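PDB 4EGV: acetyl-CoA acetyltransferase from Mycobacterium smegmatis, which is a monomeric thiolase-like protein with an additional C-terminal domain and probably has acyltransferase activity. Local coordinates for residues D69-T74 and L138-E143; P223-A228 and T238-E243; T470-G475 and L484-D489. All blocks are in the same frame, centred on the assembly; numbering follows the deposited sequence.

Contact 1: residues D69-T74 and L138-E143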
ATOM      1  N   ASP A  69      -6.299 -24.098  12.053  1.00 38.55           N
ATOM      2  CA  ASP A  69      -6.730 -23.657  13.347  1.00 39.16           C
ATOM      3  C   ASP A  69      -7.133 -22.164  13.411  1.00 38.74           C
ATOM      4  O   ASP A  69      -7.883 -21.755  14.316  1.00 38.53           O
ATOM      5  CB  ASP A  69      -5.730 -24.072  14.456  1.00 40.00           C
ATOM      6  CG  ASP A  69      -4.258 -23.564  14.220  1.00 43.46           C
ATOM      7  OD1 ASP A  69      -3.960 -22.337  14.230  1.00 44.63           O
ATOM      8  OD2 ASP A  69      -3.362 -24.427  14.068  1.00 46.01           O
ATOM      9  N   THR A  70      -6.653 -21.356  12.457  1.00 38.06           N
ATOM     10  CA  THR A  70      -7.050 -19.955  12.383  1.00 37.12           C
ATOM     11  C   THR A  70      -7.281 -19.514  10.967  1.00 35.89           C
ATOM     12  O   THR A  70      -6.496 -19.838  10.094  1.00 35.12           O
ATOM     13  CB  THR A  70      -6.004 -19.028  12.984  1.00 37.50           C
ATOM     14  OG1 THR A  70      -5.607 -19.563  14.236  1.00 37.53           O
ATOM     15  CG2 THR A  70      -6.587 -17.638  13.196  1.00 37.51           C
ATOM     16  N   VAL A  71      -8.379 -18.785  10.772  1.00 34.67           N
ATOM     17  CA  VAL A  71      -8.630 -18.043   9.556  1.00 33.61           C
ATOM     18  C   VAL A  71      -8.673 -16.552   9.838  1.00 33.54           C
ATOM     19  O   VAL A  71      -9.167 -16.091  10.864  1.00 33.25           O
ATOM     20  CB  VAL A  71      -9.890 -18.476   8.786  1.00 33.45           C
ATOM     21  CG1 VAL A  71      -9.766 -19.896   8.383  1.00 33.76           C
ATOM     22  CG2 VAL A  71     -11.131 -18.275   9.586  1.00 33.01           C
ATOM     23  N   ALA A  72      -8.121 -15.793   8.920  1.00 32.87           N
ATOM     24  CA  ALA A  72      -8.106 -14.402   9.066  1.00 32.69           C
ATOM     25  C   ALA A  72      -8.492 -13.847   7.707  1.00 32.76           C
ATOM     26  O   ALA A  72      -8.010 -14.299   6.671  1.00 32.85           O
ATOM     27  CB  ALA A  72      -6.721 -13.942   9.517  1.00 32.62           C
ATOM     28  N   GLY A  73      -9.409 -12.897   7.709  1.00 32.72           N
ATOM     29  CA  GLY A  73      -9.803 -12.198   6.503  1.00 33.33           C
ATOM     30  C   GLY A  73      -9.546 -10.707   6.549  1.00 33.94           C
ATOM     31  O   GLY A  73      -9.624 -10.047   7.601  1.00 33.19           O
ATOM     32  N   THR A  74      -9.200 -10.154   5.401  1.00 35.28           N
ATOM     33  CA  THR A  74      -9.154  -8.688   5.289  1.00 36.48           C
ATOM     34  C   THR A  74     -10.548  -8.086   5.104  1.00 37.41           C
ATOM     35  O   THR A  74     -11.442  -8.691   4.526  1.00 37.05           O
ATOM     36  CB  THR A  74      -8.219  -8.171   4.182  1.00 35.69           C
ATOM     37  OG1 THR A  74      -8.696  -8.564   2.909  1.00 34.69           O
ATOM     38  CG2 THR A  74      -6.855  -8.690   4.370  1.00 35.54           C
ATOM     39  N   LEU A 138      -4.841 -19.769   7.641  1.00 32.53           N
ATOM     40  CA  LEU A 138      -5.274 -19.329   6.316  1.00 30.92           C
ATOM     41  C   LEU A 138      -5.662 -17.854   6.320  1.00 30.06           C
ATOM     42  O   LEU A 138      -6.475 -17.421   7.095  1.00 29.14           O
ATOM     43  CB  LEU A 138      -6.444 -20.184   5.776  1.00 30.91           C
ATOM     44  CG  LEU A 138      -6.887 -19.891   4.332  1.00 30.28           C
ATOM     45  CD1 LEU A 138      -5.728 -20.161   3.353  1.00 29.95           C
ATOM     46  CD2 LEU A 138      -8.102 -20.672   3.922  1.00 26.65           C
ATOM     47  N   ILE A 139      -5.048 -17.093   5.429  1.00 29.64           N
ATOM     48  CA  ILE A 139      -5.335 -15.696   5.236  1.00 29.52           C
ATOM     49  C   ILE A 139      -6.023 -15.486   3.876  1.00 28.54           C
ATOM     50  O   ILE A 139      -5.711 -16.172   2.913  1.00 28.22           O
ATOM     51  CB  ILE A 139      -4.013 -14.945   5.342  1.00 30.28           C
ATOM     52  CG1 ILE A 139      -3.542 -14.933   6.790  1.00 31.78           C
ATOM     53  CG2 ILE A 139      -4.095 -13.504   4.843  1.00 31.05           C
ATOM     54  CD1 ILE A 139      -2.053 -14.625   6.922  1.00 34.69           C
ATOM     55  N   PHE A 140      -6.987 -14.587   3.791  1.00 27.49           N
ATOM     56  CA  PHE A 140      -7.664 -14.390   2.524  1.00 27.40           C
ATOM     57  C   PHE A 140      -8.312 -13.019   2.477  1.00 27.66           C
ATOM     58  O   PHE A 140      -8.448 -12.351   3.498  1.00 26.20           O
ATOM     59  CB  PHE A 140      -8.690 -15.506   2.223  1.00 27.94           C
ATOM     60  CG  PHE A 140      -9.582 -15.830   3.382  1.00 29.03           C
ATOM     61  CD1 PHE A 140     -10.602 -14.970   3.760  1.00 27.46           C
ATOM     62  CD2 PHE A 140      -9.362 -16.977   4.133  1.00 30.57           C
ATOM     63  CE1 PHE A 140     -11.414 -15.247   4.851  1.00 29.33           C
ATOM     64  CE2 PHE A 140     -10.184 -17.266   5.269  1.00 32.74           C
ATOM     65  CZ  PHE A 140     -11.210 -16.387   5.604  1.00 32.07           C
ATOM     66  N   GLY A 141      -8.678 -12.578   1.278  1.00 28.12           N
ATOM     67  CA  GLY A 141      -9.371 -11.318   1.117  1.00 30.03           C
ATOM     68  C   GLY A 141      -9.986 -11.296  -0.251  1.00 31.72           C
ATOM     69  O   GLY A 141      -9.651 -12.132  -1.037  1.00 31.77           O
ATOM     70  N   SER A 142     -10.862 -10.342  -0.548  1.00 34.18           N
ATOM     71  CA  SER A 142     -11.568 -10.281  -1.841  1.00 36.90           C
ATOM     72  C   SER A 142     -12.283  -8.964  -2.045  1.00 39.55           C
ATOM     73  O   SER A 142     -12.466  -8.192  -1.116  1.00 39.77           O
ATOM     74  CB  SER A 142     -12.575 -11.437  -2.027  1.00 36.33           C
ATOM     75  OG  SER A 142     -13.500 -11.516  -0.962  1.00 35.30           O
ATOM     76  N   GLU A 143     -12.678  -8.691  -3.283  1.00 43.13           N
ATOM     77  CA  GLU A 143     -13.515  -7.547  -3.574  1.00 46.07           C
ATOM     78  C   GLU A 143     -14.423  -7.798  -4.736  1.00 47.65           C
ATOM     79  O   GLU A 143     -14.136  -8.615  -5.588  1.00 47.21           O
ATOM     80  CB  GLU A 143     -12.721  -6.281  -3.779  1.00 46.24           C
ATOM     81  CG  GLU A 143     -11.325  -6.442  -4.307  1.00 50.71           C
ATOM     82  CD  GLU A 143     -10.523  -5.118  -4.228  1.00 56.35           C
ATOM     83  OE1 GLU A 143      -9.486  -5.039  -3.462  1.00 56.49           O
ATOM     84  OE2 GLU A 143     -10.971  -4.162  -4.934  1.00 57.16           O
TER
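Leu138 O is the best-held atom here, gripped twice from the other strand: Ala72 N donates to it at 2.9 Å, nearly along the C=O axis, and Val71 CA lies 3.3 Å from Leu138 O in a C-H...O contact. Ala72 O is more closely surrounded but less firmly bonded. Phe140 N reaches Ala72 O at 3.1 Å, bent to 141°, and this oxygen sits over the centre of the Phe140 ring, 3.7 Å above the plane. Phe140 gets there because its CG stands between backbone N and carbonyl carbon (chi1 47°), which folds the ring back over the neighbouring strand, past Gly73 CA. Its CE2 meets Val71 CB obliquely at 3.7 Å, while Leu138 CG lies in plane at the ring edge.

Strands 70-73 and 136-143 run parallel in the mixed sheet of the thiolase fold. Thr70 O and Phe140 O take the N-H of Leu138 and Thr74. Helix 93-101 packs on the side of Val71, Leu138 and Phe140, helix 117-130 on that of Thr70 and Ala72. Thr74 OG1 rests near Gly141 CA but bonds Asn382.

The cross-strand hydrogen bonds are all main chain to main chain, a buried pairing that needs no charge to satisfy its polar backbone.

Contact 2: residues P223-A228 and T238-E243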
ATOM      1  N   PRO A 223       6.100   1.470 -16.927  1.00 43.46           N
ATOM      2  CA  PRO A 223       6.598   0.119 -16.698  1.00 43.76           C
ATOM      3  C   PRO A 223       5.667  -0.759 -15.843  1.00 43.69           C
ATOM      4  O   PRO A 223       5.609  -1.965 -16.053  1.00 43.73           O
ATOM      5  CB  PRO A 223       7.920   0.356 -15.958  1.00 43.74           C
ATOM      6  CG  PRO A 223       8.322   1.699 -16.298  1.00 43.62           C
ATOM      7  CD  PRO A 223       7.111   2.484 -16.563  1.00 43.44           C
ATOM      8  N   PHE A 224       4.975  -0.147 -14.884  1.00 43.43           N
ATOM      9  CA  PHE A 224       3.855  -0.778 -14.160  1.00 42.99           C
ATOM     10  C   PHE A 224       2.724  -1.344 -15.049  1.00 42.39           C
ATOM     11  O   PHE A 224       2.377  -2.517 -14.929  1.00 41.79           O
ATOM     12  CB  PHE A 224       3.273   0.194 -13.145  1.00 42.90           C
ATOM     13  CG  PHE A 224       4.085   0.329 -11.922  1.00 43.42           C
ATOM     14  CD1 PHE A 224       3.576  -0.052 -10.697  1.00 46.01           C
ATOM     15  CD2 PHE A 224       5.359   0.816 -11.978  1.00 43.85           C
ATOM     16  CE1 PHE A 224       4.342   0.060  -9.541  1.00 46.51           C
ATOM     17  CE2 PHE A 224       6.126   0.918 -10.835  1.00 44.21           C
ATOM     18  CZ  PHE A 224       5.622   0.555  -9.626  1.00 45.03           C
ATOM     19  N   SER A 225       2.182  -0.522 -15.943  1.00 41.92           N
ATOM     20  CA  SER A 225       1.060  -0.949 -16.756  1.00 42.07           C
ATOM     21  C   SER A 225       1.456  -1.980 -17.783  1.00 42.33           C
ATOM     22  O   SER A 225       0.615  -2.747 -18.235  1.00 41.93           O
ATOM     23  CB  SER A 225       0.273   0.221 -17.383  1.00 42.04           C
ATOM     24  OG  SER A 225       0.984   0.871 -18.403  1.00 41.43           O
ATOM     25  N   LYS A 226       2.744  -2.033 -18.120  1.00 43.03           N
ATOM     26  CA  LYS A 226       3.235  -3.061 -19.008  1.00 43.65           C
ATOM     27  C   LYS A 226       3.227  -4.436 -18.352  1.00 43.05           C
ATOM     28  O   LYS A 226       2.733  -5.403 -18.936  1.00 43.15           O
ATOM     29  CB  LYS A 226       4.628  -2.728 -19.499  1.00 44.43           C
ATOM     30  CG  LYS A 226       5.151  -3.808 -20.428  1.00 49.01           C
ATOM     31  CD  LYS A 226       6.354  -3.407 -21.292  1.00 55.48           C
ATOM     32  CE  LYS A 226       7.680  -3.884 -20.679  1.00 57.57           C
ATOM     33  NZ  LYS A 226       8.186  -2.899 -19.709  1.00 59.27           N
ATOM     34  N   VAL A 227       3.780  -4.517 -17.142  1.00 42.36           N
ATOM     35  CA  VAL A 227       3.718  -5.722 -16.331  1.00 41.73           C
ATOM     36  C   VAL A 227       2.261  -6.123 -16.090  1.00 41.37           C
ATOM     37  O   VAL A 227       1.928  -7.279 -16.109  1.00 40.85           O
ATOM     38  CB  VAL A 227       4.478  -5.523 -14.985  1.00 42.13           C
ATOM     39  CG1 VAL A 227       4.128  -6.601 -13.947  1.00 41.13           C
ATOM     40  CG2 VAL A 227       5.976  -5.459 -15.215  1.00 41.39           C
ATOM     41  N   ALA A 228       1.399  -5.146 -15.881  1.00 41.31           N
ATOM     42  CA  ALA A 228       0.023  -5.395 -15.609  1.00 41.98           C
ATOM     43  C   ALA A 228      -0.685  -6.038 -16.769  1.00 42.84           C
ATOM     44  O   ALA A 228      -1.562  -6.860 -16.555  1.00 43.14           O
ATOM     45  CB  ALA A 228      -0.670  -4.132 -15.196  1.00 41.26           C
ATOM     46  N   THR A 238      -5.236  -2.191 -20.213  1.00 62.63           N
ATOM     47  CA  THR A 238      -4.544  -1.732 -21.426  1.00 62.85           C
ATOM     48  C   THR A 238      -3.181  -1.151 -21.027  1.00 62.42           C
ATOM     49  O   THR A 238      -3.070  -0.426 -20.020  1.00 62.22           O
ATOM     50  CB  THR A 238      -5.358  -0.694 -22.220  1.00 62.89           C
ATOM     51  OG1 THR A 238      -6.574  -0.452 -21.522  1.00 63.57           O
ATOM     52  CG2 THR A 238      -5.713  -1.212 -23.613  1.00 63.32           C
ATOM     53  N   GLU A 239      -2.150  -1.494 -21.800  1.00 61.74           N
ATOM     54  CA  GLU A 239      -0.821  -0.931 -21.586  1.00 61.06           C
ATOM     55  C   GLU A 239      -0.793   0.530 -22.023  1.00 59.97           C
ATOM     56  O   GLU A 239      -1.448   0.904 -22.997  1.00 59.35           O
ATOM     57  CB  GLU A 239       0.251  -1.746 -22.305  1.00 61.38           C
ATOM     58  CG  GLU A 239       1.653  -1.388 -21.891  1.00 63.60           C
ATOM     59  CD  GLU A 239       2.725  -1.871 -22.853  1.00 67.01           C
ATOM     60  OE1 GLU A 239       2.489  -2.824 -23.631  1.00 67.69           O
ATOM     61  OE2 GLU A 239       3.830  -1.293 -22.810  1.00 67.51           O
ATOM     62  N   ARG A 240      -0.047   1.343 -21.272  1.00 59.03           N
ATOM     63  CA  ARG A 240       0.053   2.785 -21.518  1.00 58.05           C
ATOM     64  C   ARG A 240       1.513   3.220 -21.648  1.00 57.72           C
ATOM     65  O   ARG A 240       2.367   2.756 -20.904  1.00 57.33           O
ATOM     66  CB  ARG A 240      -0.666   3.598 -20.419  1.00 57.69           C
ATOM     67  CG  ARG A 240      -2.105   3.127 -20.031  1.00 56.35           C
ATOM     68  CD  ARG A 240      -3.172   3.526 -21.035  1.00 53.85           C
ATOM     69  NE  ARG A 240      -4.501   3.213 -20.560  1.00 52.78           N
ATOM     70  CZ  ARG A 240      -5.624   3.452 -21.242  1.00 52.41           C
ATOM     71  NH1 ARG A 240      -5.583   4.005 -22.447  1.00 50.11           N
ATOM     72  NH2 ARG A 240      -6.801   3.138 -20.714  1.00 51.54           N
ATOM     73  N   SER A 241       1.790   4.092 -22.618  1.00 57.69           N
ATOM     74  CA  SER A 241       3.107   4.711 -22.773  1.00 57.25           C
ATOM     75  C   SER A 241       3.232   5.962 -21.892  1.00 56.92           C
ATOM     76  O   SER A 241       2.252   6.508 -21.421  1.00 56.35           O
ATOM     77  CB  SER A 241       3.380   5.062 -24.240  1.00 57.28           C
ATOM     78  OG  SER A 241       2.561   6.136 -24.678  1.00 56.93           O
ATOM     79  N   VAL A 242       4.462   6.404 -21.686  1.00 57.04           N
ATOM     80  CA  VAL A 242       4.777   7.602 -20.926  1.00 56.85           C
ATOM     81  C   VAL A 242       4.033   8.815 -21.464  1.00 57.23           C
ATOM     82  O   VAL A 242       3.455   9.564 -20.703  1.00 57.45           O
ATOM     83  CB  VAL A 242       6.308   7.852 -20.951  1.00 56.87           C
ATOM     84  CG1 VAL A 242       6.665   9.187 -20.357  1.00 56.64           C
ATOM     85  CG2 VAL A 242       7.088   6.711 -20.232  1.00 56.46           C
ATOM     86  N   GLU A 243       4.048   8.992 -22.783  1.00 57.63           N
ATOM     87  CA  GLU A 243       3.414  10.117 -23.487  1.00 57.46           C
ATOM     88  C   GLU A 243       1.898  10.102 -23.280  1.00 57.15           C
ATOM     89  O   GLU A 243       1.294  11.136 -22.997  1.00 56.89           O
ATOM     90  CB  GLU A 243       3.774  10.037 -24.987  1.00 57.96           C
ATOM     91  CG  GLU A 243       3.618  11.333 -25.837  1.00 60.73           C
ATOM     92  CD  GLU A 243       4.793  12.352 -25.661  1.00 62.84           C
ATOM     93  OE1 GLU A 243       4.857  13.012 -24.598  1.00 61.80           O
ATOM     94  OE2 GLU A 243       5.635  12.517 -26.592  1.00 62.10           O
TER
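The connection between helix 210-230 and the short helix 242-246 folds back on the first helix here, and Ser241 is the N-cap of the second, its side chain reaching Glu244 N in a weak bond. The tight part is Ser225, whose CB points toward the loop and whose OG, held between backbone N and carbonyl carbon (chi1 71°), accepts the N-H of Arg240. That bond, Arg240 N to Ser225 OG, measures 3.1 Å with 151° at the hydrogen. The same hydroxyl is hydrogen-bonded within its helix to Ala222 O, so OG is gripped from two directions and its rotation is fixed. The helix is kinked one or two residues earlier, where the N of Pro223 and of Phe224 has no bond to the preceding turn. Arg240 CB lies beside the hydroxyl, 3.8 Å from Ser225 OG, and Phe375 of helix 373-376 also touches Ser225.

The solvent side, formed by Lys226 and Glu239, is looser. The two run side by side, pointing the same way, with Glu239 OE2 against the lysine's aliphatic part, 3.6 Å from Lys226 CD. The lysine bends at its last two torsions, and its NZ stops 5.6 Å from Glu239 OE2, so any attraction between the opposite charges is probably weak, without a salt bridge.

Arg240 takes another course: its chain bends at chi2, and NH1 forms a salt bridge with Glu244 of helix 242-246. One face of its guanidinium carries Thr238 OG1, 3.6 Å above the plane and offset toward the rim.

Contact 3: residues T470-G475 and L484-D489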
ATOM      1  N   THR A 470     -12.053  23.485  -7.084  1.00 37.58           N
ATOM      2  CA  THR A 470     -11.891  23.785  -5.669  1.00 38.12           C
ATOM      3  C   THR A 470     -10.497  23.419  -5.202  1.00 38.19           C
ATOM      4  O   THR A 470     -10.069  22.286  -5.386  1.00 37.95           O
ATOM      5  CB  THR A 470     -12.936  23.002  -4.816  1.00 38.30           C
ATOM      6  OG1 THR A 470     -14.247  23.330  -5.249  1.00 37.66           O
ATOM      7  CG2 THR A 470     -12.835  23.317  -3.321  1.00 38.55           C
ATOM      8  N   GLY A 471      -9.822  24.383  -4.575  1.00 38.50           N
ATOM      9  CA  GLY A 471      -8.476  24.217  -4.043  1.00 38.76           C
ATOM     10  C   GLY A 471      -8.424  23.888  -2.565  1.00 39.28           C
ATOM     11  O   GLY A 471      -9.182  24.398  -1.768  1.00 39.08           O
ATOM     12  N   ILE A 472      -7.527  22.993  -2.204  1.00 40.14           N
ATOM     13  CA  ILE A 472      -7.265  22.697  -0.811  1.00 40.91           C
ATOM     14  C   ILE A 472      -5.818  23.046  -0.572  1.00 41.52           C
ATOM     15  O   ILE A 472      -4.932  22.677  -1.351  1.00 41.34           O
ATOM     16  CB  ILE A 472      -7.442  21.215  -0.495  1.00 41.10           C
ATOM     17  CG1 ILE A 472      -8.717  20.635  -1.157  1.00 42.17           C
ATOM     18  CG2 ILE A 472      -7.314  20.981   0.992  1.00 40.31           C
ATOM     19  CD1 ILE A 472      -9.984  20.686  -0.374  1.00 41.41           C
ATOM     20  N   ILE A 473      -5.582  23.771   0.506  1.00 42.24           N
ATOM     21  CA  ILE A 473      -4.259  24.256   0.805  1.00 43.04           C
ATOM     22  C   ILE A 473      -3.847  23.831   2.217  1.00 43.38           C
ATOM     23  O   ILE A 473      -4.645  23.883   3.145  1.00 43.20           O
ATOM     24  CB  ILE A 473      -4.206  25.801   0.630  1.00 43.21           C
ATOM     25  CG1 ILE A 473      -4.618  26.182  -0.787  1.00 43.36           C
ATOM     26  CG2 ILE A 473      -2.811  26.379   0.988  1.00 43.65           C
ATOM     27  CD1 ILE A 473      -4.357  27.618  -1.148  1.00 44.05           C
ATOM     28  N   ILE A 474      -2.603  23.385   2.364  1.00 44.14           N
ATOM     29  CA  ILE A 474      -1.943  23.391   3.662  1.00 44.80           C
ATOM     30  C   ILE A 474      -0.969  24.550   3.653  1.00 45.79           C
ATOM     31  O   ILE A 474      -0.131  24.654   2.771  1.00 45.11           O
ATOM     32  CB  ILE A 474      -1.196  22.088   3.946  1.00 44.80           C
ATOM     33  CG1 ILE A 474      -2.163  20.917   4.128  1.00 43.23           C
ATOM     34  CG2 ILE A 474      -0.320  22.227   5.185  1.00 44.45           C
ATOM     35  CD1 ILE A 474      -1.554  19.589   3.868  1.00 38.84           C
ATOM     36  N   GLY A 475      -1.067  25.374   4.665  1.00 47.32           N
ATOM     37  CA  GLY A 475      -0.231  26.539   4.786  1.00 50.20           C
ATOM     38  C   GLY A 475       0.580  26.652   6.040  1.00 51.97           C
ATOM     39  O   GLY A 475       0.497  25.857   6.917  1.00 51.87           O
ATOM     40  N   LEU A 484      -5.132  24.333   7.416  1.00 49.30           N
ATOM     41  CA  LEU A 484      -5.806  23.931   6.193  1.00 48.89           C
ATOM     42  C   LEU A 484      -6.721  25.050   5.688  1.00 49.00           C
ATOM     43  O   LEU A 484      -7.259  25.820   6.481  1.00 48.45           O
ATOM     44  CB  LEU A 484      -6.627  22.661   6.458  1.00 48.65           C
ATOM     45  CG  LEU A 484      -5.949  21.314   6.337  1.00 47.25           C
ATOM     46  CD1 LEU A 484      -6.826  20.304   6.954  1.00 46.00           C
ATOM     47  CD2 LEU A 484      -5.758  21.062   4.877  1.00 46.80           C
ATOM     48  N   ALA A 485      -6.889  25.138   4.373  1.00 49.48           N
ATOM     49  CA  ALA A 485      -7.864  26.057   3.807  1.00 50.28           C
ATOM     50  C   ALA A 485      -8.469  25.551   2.498  1.00 51.27           C
ATOM     51  O   ALA A 485      -7.832  24.825   1.720  1.00 51.26           O
ATOM     52  CB  ALA A 485      -7.274  27.435   3.630  1.00 49.86           C
ATOM     53  N   LYS A 486      -9.719  25.943   2.284  1.00 52.43           N
ATOM     54  CA  LYS A 486     -10.463  25.607   1.097  1.00 53.63           C
ATOM     55  C   LYS A 486     -10.714  26.908   0.329  1.00 53.82           C
ATOM     56  O   LYS A 486     -10.848  27.965   0.926  1.00 53.64           O
ATOM     57  CB  LYS A 486     -11.784  24.991   1.517  1.00 54.14           C
ATOM     58  CG  LYS A 486     -12.503  24.241   0.409  1.00 57.47           C
ATOM     59  CD  LYS A 486     -14.021  24.530   0.383  1.00 62.34           C
ATOM     60  CE  LYS A 486     -14.842  23.327   0.832  1.00 64.95           C
ATOM     61  NZ  LYS A 486     -16.105  23.725   1.492  1.00 65.77           N
ATOM     62  N   THR A 487     -10.801  26.833  -0.990  1.00 54.19           N
ATOM     63  CA  THR A 487     -10.880  28.041  -1.810  1.00 54.36           C
ATOM     64  C   THR A 487     -11.600  27.818  -3.153  1.00 54.62           C
ATOM     65  O   THR A 487     -11.357  26.837  -3.878  1.00 54.17           O
ATOM     66  CB  THR A 487      -9.448  28.737  -1.990  1.00 54.42           C
ATOM     67  OG1 THR A 487      -9.581  30.036  -2.569  1.00 53.54           O
ATOM     68  CG2 THR A 487      -8.517  27.937  -2.869  1.00 54.55           C
ATOM     69  N   LYS A 488     -12.505  28.734  -3.473  1.00 54.96           N
ATOM     70  CA  LYS A 488     -13.105  28.765  -4.800  1.00 55.37           C
ATOM     71  C   LYS A 488     -12.873  30.091  -5.497  1.00 55.61           C
ATOM     72  O   LYS A 488     -13.345  30.303  -6.616  1.00 55.67           O
ATOM     73  CB  LYS A 488     -14.598  28.482  -4.732  1.00 55.36           C
ATOM     74  CG  LYS A 488     -14.858  27.105  -4.249  1.00 55.56           C
ATOM     75  CD  LYS A 488     -16.279  26.686  -4.312  1.00 55.72           C
ATOM     76  CE  LYS A 488     -16.409  25.457  -3.451  1.00 55.53           C
ATOM     77  NZ  LYS A 488     -17.432  24.519  -3.935  1.00 55.43           N
ATOM     78  N   ASP A 489     -12.201  31.000  -4.809  1.00 55.77           N
ATOM     79  CA  ASP A 489     -11.747  32.211  -5.434  1.00 56.29           C
ATOM     80  C   ASP A 489     -11.144  31.899  -6.833  1.00 56.07           C
ATOM     81  O   ASP A 489     -10.199  31.132  -6.970  1.00 55.90           O
ATOM     82  CB  ASP A 489     -10.783  32.937  -4.487  1.00 56.35           C
ATOM     83  CG  ASP A 489      -9.950  33.980  -5.186  1.00 58.97           C
ATOM     84  OD1 ASP A 489     -10.470  35.095  -5.479  1.00 61.16           O
ATOM     85  OD2 ASP A 489      -8.756  33.684  -5.432  1.00 61.75           O
TER
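Thr470 opens the first strand of a beta hairpin in the additional C-terminal domain. Its CG2, anti to the backbone N, crosses Lys486 obliquely and lies 3.9 Å from Lys486 CG. Its OG1 bonds Pro468 O, and the end of the Lys488 chain passes close by. Gly471 makes a hydrogen-bonded pair with Thr487, but unevenly: Gly471 N reaches Thr487 O at 3.0 Å and a nearly straight 166°, whereas the return bond from Thr487 N to Gly471 O is weak, bent to 131°. The Thr487 methyl, CG2, rests beside the bare Gly471 CA at 3.9 Å. Ile472 faces Lys486 in a non-hydrogen-bonded pair and directs its CG2 to Leu484 CD2, the two side chains lying alongside each other. At Ile473 the pairing is evenly matched: Ile473 N to Ala485 O and Ala485 N to Ile473 O are both 2.8 Å, each donor in the plane of its acceptor carbonyl. Ile474 is opposite Leu484, and its CG1 meets Leu484 CD2 at 3.7 Å, so that one leucine methyl serves both isoleucines of this face.

Strand 453-463 bonds the far edge of 470-475, within a five-stranded antiparallel sheet consistent with the OB clan. Strand 516-519 approaches the other strand, where Thr487 OG1 bonds Ala517 O. Asp489 N-caps helix 490-498, which packs on Ile473 and Thr487, while Ile474 and Leu484 turn to the loop residue Leu308.

Overall arrangement
The three contacts follow one another along the chain without overlap. Contact 1 joins two parallel strands of the mixed sheet of the thiolase core, in its N-terminal half, contact 2 folds a loop onto helix 210-230 at the surface, and contact 3 is a hairpin in the separate five-stranded C-terminal sheet. Centres of contacts 1 and 3 are about 41 Å apart, on opposite sides of the chain's centre; contact 2 lies about 31 Å from contact 1 and about 33 Å from contact 3, centre to centre. None touches another, the closest approach being about 15 Å between nearest atoms of contacts 1 and 2. Together they sample the thiolase core, its helical surface and the added domain of this single-chain protein.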